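Local structure of exodeoxyribonuclease (Neisseria meningitidis, 2JC5) at residues E22-S27 and H52-H57; V80-G85 and R94-D99; F100-V105 and E140-V145; M133-K138 and H184-T189; A233-V238 and V251-Y256. The protein probably cleaves DNA at apurinic or apyrimidinic sites, and may also act as a 3'-5' exonuclease, as a magnesium- or manganese-dependent phosphodiesterase of the AP/ExoA repair family. All blocks are in the same frame, centred on the assembly; numbering follows the deposited sequence.

Interaction 1 of 5, residues E22-S27 and H52-H57; sequences EYIAAS and HGMHGH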
# COMPACT_ATOMS: atom_id res chain seq x y z
N GLU A 22 3.84 18.73 0.77
CA GLU A 22 5.11 19.22 0.29
C GLU A 22 6.02 18.05 -0.08
O GLU A 22 6.74 18.09 -1.08
CB GLU A 22 5.77 20.11 1.33
CG GLU A 22 5.08 21.46 1.52
CD GLU A 22 3.86 21.43 2.45
OE1 GLU A 22 3.52 20.38 3.00
OE2 GLU A 22 3.24 22.50 2.67
N TYR A 23 5.93 16.98 0.70
CA TYR A 23 6.70 15.77 0.44
C TYR A 23 6.34 15.12 -0.90
O TYR A 23 7.21 14.59 -1.57
CB TYR A 23 6.47 14.77 1.57
CG TYR A 23 7.14 13.43 1.36
CD1 TYR A 23 8.51 13.30 1.45
CD2 TYR A 23 6.39 12.29 1.09
CE1 TYR A 23 9.14 12.07 1.23
CE2 TYR A 23 6.99 11.07 0.88
CZ TYR A 23 8.36 10.96 0.95
OH TYR A 23 8.95 9.72 0.76
N ILE A 24 5.08 15.15 -1.29
CA ILE A 24 4.72 14.56 -2.58
C ILE A 24 5.65 15.13 -3.67
O ILE A 24 6.17 14.38 -4.51
CB ILE A 24 3.23 14.80 -2.96
CG1 ILE A 24 2.32 14.00 -2.04
CG2 ILE A 24 2.97 14.44 -4.39
CD1 ILE A 24 0.84 14.31 -2.17
N ALA A 25 5.84 16.45 -3.68
CA ALA A 25 6.71 17.12 -4.66
C ALA A 25 8.20 16.90 -4.35
O ALA A 25 8.97 16.54 -5.23
CB ALA A 25 6.40 18.62 -4.72
N ALA A 26 8.60 17.13 -3.10
CA ALA A 26 10.02 17.08 -2.71
C ALA A 26 10.63 15.69 -2.91
O ALA A 26 11.83 15.55 -3.20
CB ALA A 26 10.18 17.51 -1.26
N SER A 27 9.79 14.67 -2.78
CA SER A 27 10.22 13.31 -2.91
C SER A 27 10.65 12.96 -4.33
O SER A 27 11.33 11.96 -4.53
CB SER A 27 9.10 12.36 -2.53
OG SER A 27 8.07 12.40 -3.51
N HIS A 52 -0.16 19.16 -6.72
CA HIS A 52 0.91 19.68 -7.59
C HIS A 52 0.59 19.47 -9.07
O HIS A 52 1.50 19.28 -9.89
CB HIS A 52 2.26 19.04 -7.24
CG HIS A 52 2.65 19.19 -5.80
ND1 HIS A 52 3.14 20.37 -5.29
CD2 HIS A 52 2.60 18.32 -4.77
CE1 HIS A 52 3.37 20.21 -4.00
NE2 HIS A 52 3.06 18.97 -3.66
N GLY A 53 -0.70 19.44 -9.39
CA GLY A 53 -1.14 19.22 -10.76
C GLY A 53 -1.08 17.80 -11.26
O GLY A 53 -1.28 17.52 -12.45
N MET A 54 -0.81 16.86 -10.35
CA MET A 54 -0.81 15.46 -10.72
C MET A 54 -2.23 15.03 -11.04
O MET A 54 -3.19 15.61 -10.57
CB MET A 54 -0.25 14.61 -9.59
CG MET A 54 1.23 14.89 -9.34
SD MET A 54 1.77 14.16 -7.80
CE MET A 54 2.24 12.53 -8.28
N HIS A 55 -2.33 14.00 -11.85
CA HIS A 55 -3.58 13.30 -12.08
C HIS A 55 -3.88 12.50 -10.83
O HIS A 55 -2.96 11.98 -10.21
CB HIS A 55 -3.43 12.38 -13.26
CG HIS A 55 -3.17 13.12 -14.52
ND1 HIS A 55 -4.19 13.56 -15.33
CD2 HIS A 55 -2.03 13.59 -15.06
CE1 HIS A 55 -3.68 14.22 -16.35
NE2 HIS A 55 -2.37 14.26 -16.21
N GLY A 56 -5.15 12.43 -10.44
CA GLY A 56 -5.55 11.72 -9.23
C GLY A 56 -6.82 10.93 -9.47
O GLY A 56 -7.75 11.41 -10.11
N HIS A 57 -6.82 9.70 -8.96
CA HIS A 57 -7.96 8.82 -9.01
C HIS A 57 -8.10 8.16 -7.67
O HIS A 57 -7.11 7.73 -7.07
CB HIS A 57 -7.79 7.80 -10.12
CG HIS A 57 -7.74 8.45 -11.46
ND1 HIS A 57 -8.88 8.79 -12.15
CD2 HIS A 57 -6.70 8.95 -12.17
CE1 HIS A 57 -8.54 9.42 -13.26
NE2 HIS A 57 -7.22 9.54 -13.29

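Interaction 2 of 5, residues V80-G85 and R94-D99; sequences VQIGMG and RFVRCD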
# COMPACT_ATOMS: atom_id res chain seq x y z
N VAL A 80 -8.36 3.53 -16.01
CA VAL A 80 -8.50 3.54 -14.56
C VAL A 80 -9.62 2.58 -14.15
O VAL A 80 -10.69 2.59 -14.75
CB VAL A 80 -8.82 4.96 -14.03
CG1 VAL A 80 -9.09 4.97 -12.52
CG2 VAL A 80 -7.70 5.94 -14.38
N GLN A 81 -9.33 1.74 -13.15
CA GLN A 81 -10.33 0.89 -12.54
C GLN A 81 -10.55 1.34 -11.10
O GLN A 81 -9.62 1.35 -10.29
CB GLN A 81 -9.87 -0.57 -12.58
CG GLN A 81 -10.87 -1.56 -12.03
CD GLN A 81 -10.34 -2.95 -11.92
OE1 GLN A 81 -9.41 -3.31 -12.63
NE2 GLN A 81 -10.91 -3.74 -11.02
N ILE A 82 -11.80 1.69 -10.80
CA ILE A 82 -12.20 2.11 -9.46
C ILE A 82 -12.92 0.93 -8.82
O ILE A 82 -14.00 0.52 -9.25
CB ILE A 82 -13.16 3.32 -9.51
CG1 ILE A 82 -12.53 4.46 -10.28
CG2 ILE A 82 -13.55 3.77 -8.10
CD1 ILE A 82 -11.28 5.07 -9.66
N GLY A 83 -12.30 0.37 -7.79
CA GLY A 83 -12.87 -0.77 -7.11
C GLY A 83 -12.60 -2.09 -7.79
O GLY A 83 -12.16 -2.15 -8.95
N MET A 84 -12.91 -3.15 -7.06
CA MET A 84 -12.71 -4.54 -7.47
C MET A 84 -13.94 -5.17 -8.11
O MET A 84 -13.88 -6.29 -8.67
CB MET A 84 -12.35 -5.36 -6.24
CG MET A 84 -11.07 -4.92 -5.61
SD MET A 84 -10.53 -6.04 -4.33
CE MET A 84 -11.84 -5.85 -3.13
N GLY A 85 -15.09 -4.50 -8.03
CA GLY A 85 -16.36 -5.08 -8.49
C GLY A 85 -17.01 -6.02 -7.49
O GLY A 85 -17.91 -6.79 -7.83
N ARG A 94 -11.22 0.55 -1.14
CA ARG A 94 -9.98 -0.17 -0.86
C ARG A 94 -9.09 -0.49 -2.05
O ARG A 94 -8.00 -0.99 -1.84
CB ARG A 94 -10.33 -1.46 -0.12
CG ARG A 94 -10.94 -1.21 1.24
CD ARG A 94 -11.16 -2.48 2.02
NE ARG A 94 -11.66 -2.18 3.35
CZ ARG A 94 -10.93 -1.75 4.37
NH1 ARG A 94 -9.62 -1.65 4.26
NH2 ARG A 94 -11.51 -1.45 5.54
N PHE A 95 -9.50 -0.16 -3.28
CA PHE A 95 -8.74 -0.57 -4.47
C PHE A 95 -8.92 0.41 -5.61
O PHE A 95 -10.05 0.69 -6.02
CB PHE A 95 -9.22 -1.96 -4.90
CG PHE A 95 -8.55 -2.53 -6.13
CD1 PHE A 95 -8.93 -2.13 -7.39
CD2 PHE A 95 -7.55 -3.50 -6.01
CE1 PHE A 95 -8.30 -2.67 -8.53
CE2 PHE A 95 -6.93 -4.04 -7.15
CZ PHE A 95 -7.32 -3.62 -8.40
N VAL A 96 -7.79 0.92 -6.12
CA VAL A 96 -7.75 1.73 -7.36
C VAL A 96 -6.60 1.23 -8.19
O VAL A 96 -5.52 0.96 -7.67
CB VAL A 96 -7.58 3.23 -7.10
CG1 VAL A 96 -7.27 4.02 -8.41
CG2 VAL A 96 -8.80 3.79 -6.43
N ARG A 97 -6.84 1.11 -9.49
CA ARG A 97 -5.81 0.68 -10.44
C ARG A 97 -5.68 1.70 -11.55
O ARG A 97 -6.68 2.08 -12.16
CB ARG A 97 -6.19 -0.66 -11.05
CG ARG A 97 -5.27 -1.11 -12.17
CD ARG A 97 -5.61 -2.49 -12.68
NE ARG A 97 -4.82 -2.81 -13.87
CZ ARG A 97 -4.68 -4.03 -14.39
NH1 ARG A 97 -5.25 -5.09 -13.84
NH2 ARG A 97 -3.92 -4.20 -15.46
N CYS A 98 -4.46 2.12 -11.83
CA CYS A 98 -4.17 3.04 -12.93
C CYS A 98 -3.20 2.40 -13.91
O CYS A 98 -2.16 1.87 -13.50
CB CYS A 98 -3.61 4.34 -12.41
SG CYS A 98 -4.83 5.31 -11.52
N ASP A 99 -3.54 2.46 -15.19
CA ASP A 99 -2.74 1.89 -16.27
C ASP A 99 -2.06 2.99 -17.10
O ASP A 99 -2.67 4.02 -17.43
CB ASP A 99 -3.61 1.06 -17.22
CG ASP A 99 -4.29 -0.11 -16.55
OD1 ASP A 99 -3.85 -0.53 -15.46
OD2 ASP A 99 -5.27 -0.59 -17.14
O HOH W 1 -7.40 -5.18 -11.93

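Interaction 3 of 5, residues F100-V105 and E140-V145; sequences FGRLSV and EGRDIV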
# COMPACT_ATOMS: atom_id res chain seq x y z
N PHE A 100 -0.80 2.75 -17.42
CA PHE A 100 0.00 3.65 -18.25
C PHE A 100 0.70 2.77 -19.28
O PHE A 100 1.74 2.17 -18.98
CB PHE A 100 1.06 4.38 -17.42
CG PHE A 100 0.53 5.01 -16.16
CD1 PHE A 100 0.41 4.27 -15.00
CD2 PHE A 100 0.18 6.36 -16.13
CE1 PHE A 100 -0.08 4.85 -13.82
CE2 PHE A 100 -0.29 6.95 -14.96
CZ PHE A 100 -0.41 6.21 -13.81
N GLY A 101 0.12 2.65 -20.46
CA GLY A 101 0.63 1.68 -21.41
C GLY A 101 0.58 0.30 -20.78
O GLY A 101 -0.45 -0.10 -20.26
N ARG A 102 1.73 -0.37 -20.73
CA ARG A 102 1.82 -1.71 -20.17
C ARG A 102 2.13 -1.76 -18.68
O ARG A 102 2.29 -2.84 -18.13
CB ARG A 102 2.85 -2.51 -20.96
CG ARG A 102 2.39 -2.81 -22.39
CD ARG A 102 1.30 -3.89 -22.42
NE ARG A 102 1.90 -5.18 -22.12
CZ ARG A 102 1.24 -6.34 -22.08
NH1 ARG A 102 -0.08 -6.36 -22.22
NH2 ARG A 102 1.89 -7.45 -21.82
N LEU A 103 2.21 -0.59 -18.05
CA LEU A 103 2.39 -0.46 -16.60
C LEU A 103 1.04 -0.32 -15.92
O LEU A 103 0.18 0.45 -16.35
CB LEU A 103 3.25 0.77 -16.28
CG LEU A 103 3.50 1.08 -14.79
CD1 LEU A 103 4.30 -0.02 -14.14
CD2 LEU A 103 4.16 2.43 -14.66
N SER A 104 0.87 -1.03 -14.80
CA SER A 104 -0.27 -0.80 -13.93
C SER A 104 0.22 -0.63 -12.52
O SER A 104 1.11 -1.37 -12.06
CB SER A 104 -1.26 -1.96 -13.97
OG SER A 104 -1.79 -2.15 -15.27
N VAL A 105 -0.34 0.35 -11.83
CA VAL A 105 -0.08 0.53 -10.42
C VAL A 105 -1.39 0.57 -9.65
O VAL A 105 -2.34 1.27 -10.06
CB VAL A 105 0.74 1.80 -10.19
CG1 VAL A 105 1.05 1.97 -8.71
CG2 VAL A 105 2.01 1.76 -11.01
N GLU A 140 -1.61 -11.57 -16.72
CA GLU A 140 -1.76 -10.59 -17.80
C GLU A 140 -0.48 -10.42 -18.63
O GLU A 140 -0.54 -10.05 -19.80
CB GLU A 140 -2.17 -9.22 -17.25
CG GLU A 140 -3.56 -9.15 -16.62
CD GLU A 140 -3.92 -7.76 -16.11
OE1 GLU A 140 -3.44 -6.78 -16.69
OE2 GLU A 140 -4.70 -7.64 -15.12
N GLY A 141 0.68 -10.65 -18.01
CA GLY A 141 1.95 -10.46 -18.68
C GLY A 141 2.40 -9.01 -18.78
O GLY A 141 3.36 -8.72 -19.49
N ARG A 142 1.70 -8.13 -18.08
CA ARG A 142 1.99 -6.71 -18.01
C ARG A 142 2.89 -6.43 -16.81
O ARG A 142 3.14 -7.31 -15.96
CB ARG A 142 0.69 -5.92 -17.80
CG ARG A 142 -0.28 -5.95 -18.96
CD ARG A 142 -1.60 -5.32 -18.54
NE ARG A 142 -1.39 -3.99 -18.01
CZ ARG A 142 -1.43 -2.88 -18.70
NH1 ARG A 142 -1.70 -2.89 -20.00
NH2 ARG A 142 -1.18 -1.74 -18.10
N ASP A 143 3.36 -5.19 -16.71
CA ASP A 143 4.18 -4.77 -15.59
C ASP A 143 3.28 -4.18 -14.53
O ASP A 143 2.63 -3.19 -14.77
CB ASP A 143 5.18 -3.75 -16.07
CG ASP A 143 6.04 -4.28 -17.18
OD1 ASP A 143 6.61 -5.39 -17.04
OD2 ASP A 143 6.15 -3.58 -18.22
N ILE A 144 3.26 -4.78 -13.34
CA ILE A 144 2.31 -4.34 -12.31
C ILE A 144 2.98 -4.18 -10.96
O ILE A 144 3.78 -5.04 -10.55
CB ILE A 144 1.12 -5.33 -12.17
CG1 ILE A 144 0.47 -5.59 -13.52
CG2 ILE A 144 0.08 -4.77 -11.17
CD1 ILE A 144 -0.66 -6.57 -13.49
N VAL A 145 2.67 -3.07 -10.30
CA VAL A 145 3.06 -2.85 -8.91
C VAL A 145 1.78 -2.72 -8.09
O VAL A 145 0.99 -1.81 -8.34
CB VAL A 145 3.91 -1.58 -8.74
CG1 VAL A 145 4.37 -1.42 -7.27
CG2 VAL A 145 5.13 -1.64 -9.67
O HOH W 2 -2.06 -4.18 -22.48
O HOH W 3 0.70 -10.04 -22.36
O HOH W 4 -2.16 -8.26 -20.93

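Interaction 4 of 5, residues M133-K138 and H184-T189; sequences MLEAMK and HKLGWT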
# COMPACT_ATOMS: atom_id res chain seq x y z
N MET A 133 -7.63 -12.48 -8.05
CA MET A 133 -7.34 -11.25 -8.79
C MET A 133 -5.84 -11.08 -8.97
O MET A 133 -5.37 -10.71 -10.03
CB MET A 133 -7.93 -10.04 -8.08
CG MET A 133 -9.43 -10.07 -8.03
SD MET A 133 -10.09 -8.64 -7.17
CE MET A 133 -9.25 -7.32 -8.02
N LEU A 134 -5.09 -11.35 -7.91
CA LEU A 134 -3.63 -11.34 -7.99
C LEU A 134 -3.10 -12.37 -8.99
O LEU A 134 -2.16 -12.11 -9.72
CB LEU A 134 -3.02 -11.56 -6.61
CG LEU A 134 -3.07 -10.40 -5.62
CD1 LEU A 134 -2.72 -10.89 -4.23
CD2 LEU A 134 -2.16 -9.23 -6.03
N GLU A 135 -3.74 -13.54 -9.03
CA GLU A 135 -3.38 -14.58 -9.97
C GLU A 135 -3.65 -14.13 -11.40
O GLU A 135 -2.80 -14.25 -12.27
CB GLU A 135 -4.14 -15.87 -9.67
CG GLU A 135 -3.69 -17.02 -10.57
CD GLU A 135 -4.16 -18.37 -10.10
OE1 GLU A 135 -5.20 -18.43 -9.41
OE2 GLU A 135 -3.51 -19.37 -10.48
N ALA A 136 -4.84 -13.60 -11.64
CA ALA A 136 -5.19 -13.11 -12.96
C ALA A 136 -4.29 -11.96 -13.40
O ALA A 136 -3.84 -11.93 -14.54
CB ALA A 136 -6.64 -12.68 -12.99
N MET A 137 -4.01 -11.04 -12.47
CA MET A 137 -3.13 -9.92 -12.77
C MET A 137 -1.74 -10.41 -13.19
O MET A 137 -1.20 -9.90 -14.16
CB MET A 137 -3.04 -8.93 -11.60
CG MET A 137 -4.21 -7.96 -11.59
SD MET A 137 -3.99 -6.60 -10.47
CE MET A 137 -4.12 -7.49 -8.95
N LYS A 138 -1.18 -11.37 -12.45
CA LYS A 138 0.15 -11.94 -12.75
C LYS A 138 0.14 -12.57 -14.14
O LYS A 138 1.12 -12.51 -14.87
CB LYS A 138 0.55 -12.98 -11.67
CG LYS A 138 1.82 -13.82 -11.95
CD LYS A 138 3.11 -13.14 -11.52
CE LYS A 138 4.31 -14.09 -11.64
NZ LYS A 138 4.27 -15.01 -12.83
N HIS A 184 5.29 -17.06 -3.31
CA HIS A 184 5.92 -18.29 -3.81
C HIS A 184 5.07 -19.12 -4.74
O HIS A 184 5.62 -19.87 -5.56
CB HIS A 184 6.40 -19.13 -2.64
CG HIS A 184 7.48 -18.46 -1.86
ND1 HIS A 184 7.28 -17.96 -0.59
CD2 HIS A 184 8.75 -18.13 -2.20
CE1 HIS A 184 8.40 -17.39 -0.16
NE2 HIS A 184 9.30 -17.48 -1.12
N LYS A 185 3.75 -19.04 -4.62
CA LYS A 185 2.86 -19.81 -5.49
C LYS A 185 2.48 -18.98 -6.71
O LYS A 185 2.58 -19.44 -7.84
CB LYS A 185 1.60 -20.27 -4.76
CG LYS A 185 1.86 -21.29 -3.65
N LEU A 186 2.08 -17.74 -6.48
CA LEU A 186 1.71 -16.88 -7.59
C LEU A 186 2.91 -16.22 -8.26
O LEU A 186 2.82 -15.83 -9.42
CB LEU A 186 0.72 -15.80 -7.15
CG LEU A 186 -0.62 -16.29 -6.62
CD1 LEU A 186 -1.56 -15.11 -6.39
CD2 LEU A 186 -1.25 -17.28 -7.60
N GLY A 187 4.02 -16.06 -7.53
CA GLY A 187 5.25 -15.53 -8.12
C GLY A 187 5.36 -14.01 -8.08
O GLY A 187 6.16 -13.43 -8.83
N TRP A 188 4.58 -13.37 -7.23
CA TRP A 188 4.80 -11.94 -6.97
C TRP A 188 6.09 -11.73 -6.16
O TRP A 188 6.46 -12.57 -5.33
CB TRP A 188 3.62 -11.31 -6.24
CG TRP A 188 2.40 -11.19 -7.08
CD1 TRP A 188 1.44 -12.14 -7.25
CD2 TRP A 188 2.02 -10.09 -7.88
NE1 TRP A 188 0.48 -11.68 -8.11
CE2 TRP A 188 0.81 -10.42 -8.52
CE3 TRP A 188 2.59 -8.84 -8.12
CZ2 TRP A 188 0.15 -9.54 -9.36
CZ3 TRP A 188 1.92 -7.96 -8.97
CH2 TRP A 188 0.72 -8.32 -9.57
N THR A 189 6.76 -10.61 -6.40
CA THR A 189 7.98 -10.27 -5.67
C THR A 189 7.66 -9.23 -4.61
O THR A 189 7.14 -8.17 -4.92
CB THR A 189 9.06 -9.71 -6.64
OG1 THR A 189 9.46 -10.73 -7.55
CG2 THR A 189 10.30 -9.20 -5.89

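Interaction 5 of 5, residues A233-V238 and V251-Y256; sequences AVSAHV and VVEYDY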
# COMPACT_ATOMS: atom_id res chain seq x y z
N ALA A 233 14.07 -3.01 -10.39
CA ALA A 233 14.16 -2.25 -9.14
C ALA A 233 15.62 -2.03 -8.79
O ALA A 233 16.38 -2.99 -8.72
CB ALA A 233 13.47 -3.00 -8.00
N VAL A 234 16.00 -0.78 -8.56
CA VAL A 234 17.39 -0.43 -8.24
C VAL A 234 17.65 -0.06 -6.77
O VAL A 234 18.76 -0.22 -6.27
CB VAL A 234 17.93 0.67 -9.17
CG1 VAL A 234 18.01 0.16 -10.60
CG2 VAL A 234 17.11 1.93 -9.09
N SER A 235 16.63 0.44 -6.08
CA SER A 235 16.78 0.79 -4.69
C SER A 235 15.43 1.05 -4.05
O SER A 235 14.42 1.21 -4.72
CB SER A 235 17.66 2.02 -4.54
OG SER A 235 16.96 3.15 -4.97
N ALA A 236 15.43 1.08 -2.73
CA ALA A 236 14.22 1.42 -1.98
C ALA A 236 14.63 2.00 -0.64
O ALA A 236 15.76 1.80 -0.17
CB ALA A 236 13.33 0.20 -1.81
N HIS A 237 13.71 2.72 -0.03
CA HIS A 237 13.87 3.17 1.35
C HIS A 237 12.54 3.38 2.02
O HIS A 237 11.52 3.57 1.35
CB HIS A 237 14.75 4.43 1.45
CG HIS A 237 14.14 5.67 0.85
ND1 HIS A 237 14.29 6.01 -0.48
CD2 HIS A 237 13.43 6.68 1.42
CE1 HIS A 237 13.68 7.16 -0.70
NE2 HIS A 237 13.14 7.58 0.43
N VAL A 238 12.56 3.29 3.34
CA VAL A 238 11.43 3.69 4.18
C VAL A 238 11.73 5.10 4.66
O VAL A 238 12.70 5.31 5.38
CB VAL A 238 11.22 2.71 5.34
CG1 VAL A 238 10.06 3.15 6.22
CG2 VAL A 238 10.98 1.29 4.79
N VAL A 251 9.31 3.80 -0.48
CA VAL A 251 9.72 4.36 -1.76
C VAL A 251 10.55 3.35 -2.51
O VAL A 251 11.53 2.83 -1.97
CB VAL A 251 10.58 5.62 -1.52
CG1 VAL A 251 10.99 6.27 -2.87
CG2 VAL A 251 9.87 6.61 -0.58
N VAL A 252 10.21 3.09 -3.77
CA VAL A 252 11.01 2.17 -4.61
C VAL A 252 11.30 2.86 -5.93
O VAL A 252 10.41 3.51 -6.49
CB VAL A 252 10.31 0.82 -4.86
CG1 VAL A 252 11.23 -0.14 -5.64
CG2 VAL A 252 9.90 0.18 -3.52
N GLU A 253 12.54 2.71 -6.40
CA GLU A 253 12.98 3.27 -7.67
C GLU A 253 13.20 2.14 -8.66
O GLU A 253 13.93 1.21 -8.36
CB GLU A 253 14.28 4.07 -7.47
CG GLU A 253 14.03 5.30 -6.64
CD GLU A 253 15.28 6.09 -6.34
OE1 GLU A 253 15.94 6.53 -7.31
OE2 GLU A 253 15.57 6.29 -5.14
N TYR A 254 12.56 2.26 -9.83
CA TYR A 254 12.63 1.25 -10.88
C TYR A 254 13.27 1.85 -12.13
O TYR A 254 12.96 2.96 -12.53
CB TYR A 254 11.22 0.77 -11.25
CG TYR A 254 10.45 0.17 -10.10
CD1 TYR A 254 9.66 0.96 -9.28
CD2 TYR A 254 10.48 -1.20 -9.87
CE1 TYR A 254 8.95 0.41 -8.22
CE2 TYR A 254 9.77 -1.76 -8.83
CZ TYR A 254 9.02 -0.96 -8.00
OH TYR A 254 8.32 -1.50 -6.95
N ASP A 255 14.17 1.10 -12.75
CA ASP A 255 14.76 1.50 -14.03
C ASP A 255 13.78 1.11 -15.13
O ASP A 255 13.93 0.08 -15.77
CB ASP A 255 16.10 0.81 -14.23
CG ASP A 255 16.77 1.20 -15.51
OD1 ASP A 255 16.32 2.18 -16.12
OD2 ASP A 255 17.74 0.51 -15.89
N TYR A 256 12.76 1.96 -15.31
CA TYR A 256 11.59 1.63 -16.12
C TYR A 256 10.88 2.90 -16.58
O TYR A 256 10.84 3.90 -15.87
CB TYR A 256 10.63 0.78 -15.32
CG TYR A 256 9.41 0.31 -16.06
CD1 TYR A 256 9.41 -0.88 -16.77
CD2 TYR A 256 8.25 1.07 -16.07
CE1 TYR A 256 8.28 -1.32 -17.45
CE2 TYR A 256 7.13 0.64 -16.72
CZ TYR A 256 7.14 -0.56 -17.42
OH TYR A 256 6.00 -0.97 -18.09
O HOH W 5 15.69 4.65 -2.53

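Interaction 1 of 5, residues E22-S27 and H52-H57
His52 lays its imidazole over the methyl group of Ala25 on helix 20-26, and following this side chain outward accounts for most of the contact. CG stands anti to the carbonyl carbon (chi1 -55°), and the ring beyond it lies against the helix. Ala25 CB sits over the middle of one ring face, 3.5 Å from the centroid of the His52 ring and 13° off its normal, a CH-pi contact; CE1 and NE2 come nearest Ala25 CB, each at 3.5 Å, with ND1 at 3.7 Å. CD2 meets Ile24 CG2, which approaches obliquely at 3.9 Å. In the DNase I-like fold this joins a surface helix to the loop that leads into strand 55-59, an outermost strand of the six-stranded sheet. At the tip, NE2 is hydrogen-bonded to the carbonyl oxygen of Tyr21, whose ring also stacks with the imidazole. Ile24 CG2 also lies 3.6 Å from Met54 SD, where the bent methionine chain, itself resting on Tyr72 of strand 69-73, crosses the isoleucine.

Interaction 2 of 5, residues V80-G85 and R94-D99
Gln81 and Phe95 both hold CG anti to the backbone N (chi1 -177° and 179°), and the glutamine is extended beyond CG. Its amide lies beside the phenyl ring, Gln81 NE2 3.8 Å from Phe95 CE1, with amide and ring planes 46° apart. The same NE2 donates to Gly83 O, just past the end of its own strand, at 2.9 Å, a bond in the carbonyl plane that fixes the amide's rotation and leaves OE1 directed at Arg97. There a water donates to Gln81 OE1 and accepts from Arg97 NH1. Arg97, extended from CG to NE, has its NE held by Asp99 OD1 at 2.9 Å, using the carboxylate's syn lone pair; its NH2 pairs with Glu140.

Beneath these groups strands 79-82 and 95-100 run antiparallel in one of the two sheets of the DNase I-like fold. Gln81 and Arg97 form a hydrogen-bonded pair, Gln81 N reaching Arg97 O at 2.8 Å, and Gly83 N, just beyond the strand, adds a bond to Phe95 O at 2.9 Å. In the conformer described, Met84 CG packs 3.5 Å from Phe95 CG. Val80 with Cys98 and Ile82 with Val96 make apolar contacts on the other face, which packs against His57, His59 and Val71. The carboxylates of Asp99 and Glu140 probably offset the charge of Arg97 and, gripping NE and NH2, limit the rotation of its guanidinium.

Interaction 3 of 5, residues F100-V105 and E140-V145
The beta-alpha-beta unit of strand 103-109, helix 117-139 and strand 143-147 closes here, where Arg142 reaches across to the turn before the first strand. Its guanidinium NH2 donates to Gly101 O at 2.8 Å and to Ser104 OG at 2.9 Å, both partners tilted a little from its plane, and Arg102 C lies over one face. A bend at chi3 (54°) turns NE toward this site, where it gives Ser104 OG a weak bond. Ser104 OG is shared further with Asp99 and Arg97. In this beta-alpha-beta crossover the two strands run parallel, side by side: Asp143 N binds Arg102 O, Ser104 N binds Asp143 O at 2.8 Å, and Val145 N binds Ser104 O at 2.9 Å. Arg102 bends at chi2 and chi3, and Arg142 CG rests over a face of its guanidinium, 3.3 Å from Arg102 NH1. The two guanidinium planes are turned 70° apart, and one water accepts from NH1 of both; two further waters link Arg102 to Glu140 O.

Interaction 4 of 5, residues M133-K138 and H184-T189
Trp188 turns the edge of its indole to helix 117-139, with Leu134 O and Met137 CB both near the ring plane. NE1 donates to Leu134 O at 3.1 Å. The acceptor lies almost exactly in the indole plane, yet the donor stands 58° out of the carbonyl plane, and Lys138 N reaches the same oxygen from the opposite face. Two bonds therefore grip one helix oxygen, one from each face. Leu134 also crosses the indole obliquely: its CD2 sits over one ring face, offset toward the rim, 4.1 Å from Trp188 CE2. Further along the edge, Met137 CB meets Trp188 CZ2 at 3.9 Å.

The segment 184-189 carries the chain from helix 173-184 to strand 189-190, and its indole fills in between helix 117-139 and the sheet, touching Ile144 and Val146 of strand 143-147. Gly187, with positive phi, is the first residue to leave the helical conformation. Just before it, Leu186 straddles the helix surface: CD1 reaches Leu134 CB at 3.8 Å, while CD2 meets Glu135 CB, the leucine and glutamate side chains crossing at about a right angle. Lys138 has CG anti to the backbone N (chi1 171°) and bends at chi2 (86°); its aliphatic chain passes the loop backbone, CE lying 3.2 Å from Leu186 O and 3.4 Å from Gly187 O.

Interaction 5 of 5, residues A233-V238 and V251-Y256
His237 presents one ring face to Val251, whose CB stands 3.8 Å from the imidazole centroid and 20° off the normal, displaced toward the rim: a CH-pi contact between side chains lying side by side. At the ring's edge, in its plane, a water lies 2.8 Å from His237 ND1; the same water bonds with Ser235 OG and, in the conformer described, donates to Glu253 OE2. The Tyr254 ring has Val252 CG1 over one face, while Ala233 CB lies 4.0 Å from Tyr254 CD2. Strands 233-238 and 250-254 form an antiparallel hairpin at the margin of the six-stranded sheet. His237 and Val251 are a hydrogen-bonded pair, joined by two backbone bonds. Between Ala233 and Ser235 the register slips by one residue, a beta bulge: Glu253 O takes Val234 N, whereas Glu253 N gives to Ser235 O at 2.9 Å. Ala236 CB packs 3.8 Å from Val252 CG2, on the side facing helix 191-195.

From the N terminus, interaction 1 closes the first loop, tying helix 20-26 to the loop leading into strand 55-59. Interaction 2 follows in series as a short antiparallel connection, touching interaction 1 where His57 packs on Val80 and Cys98 between the two sheets. Strand 95-100 leads directly into strand 103-109, and interaction 3 closes the long crossover through helix 117-139. Interaction 4 crosses it along the chain: its first segment lies within that loop, on the helix, and its second far beyond. Interaction 5 comes last, a hairpin in the other sheet, joined to interaction 3 by Tyr256 and Asp143 and to interaction 1 by Tyr23 and Val251. None nests inside another.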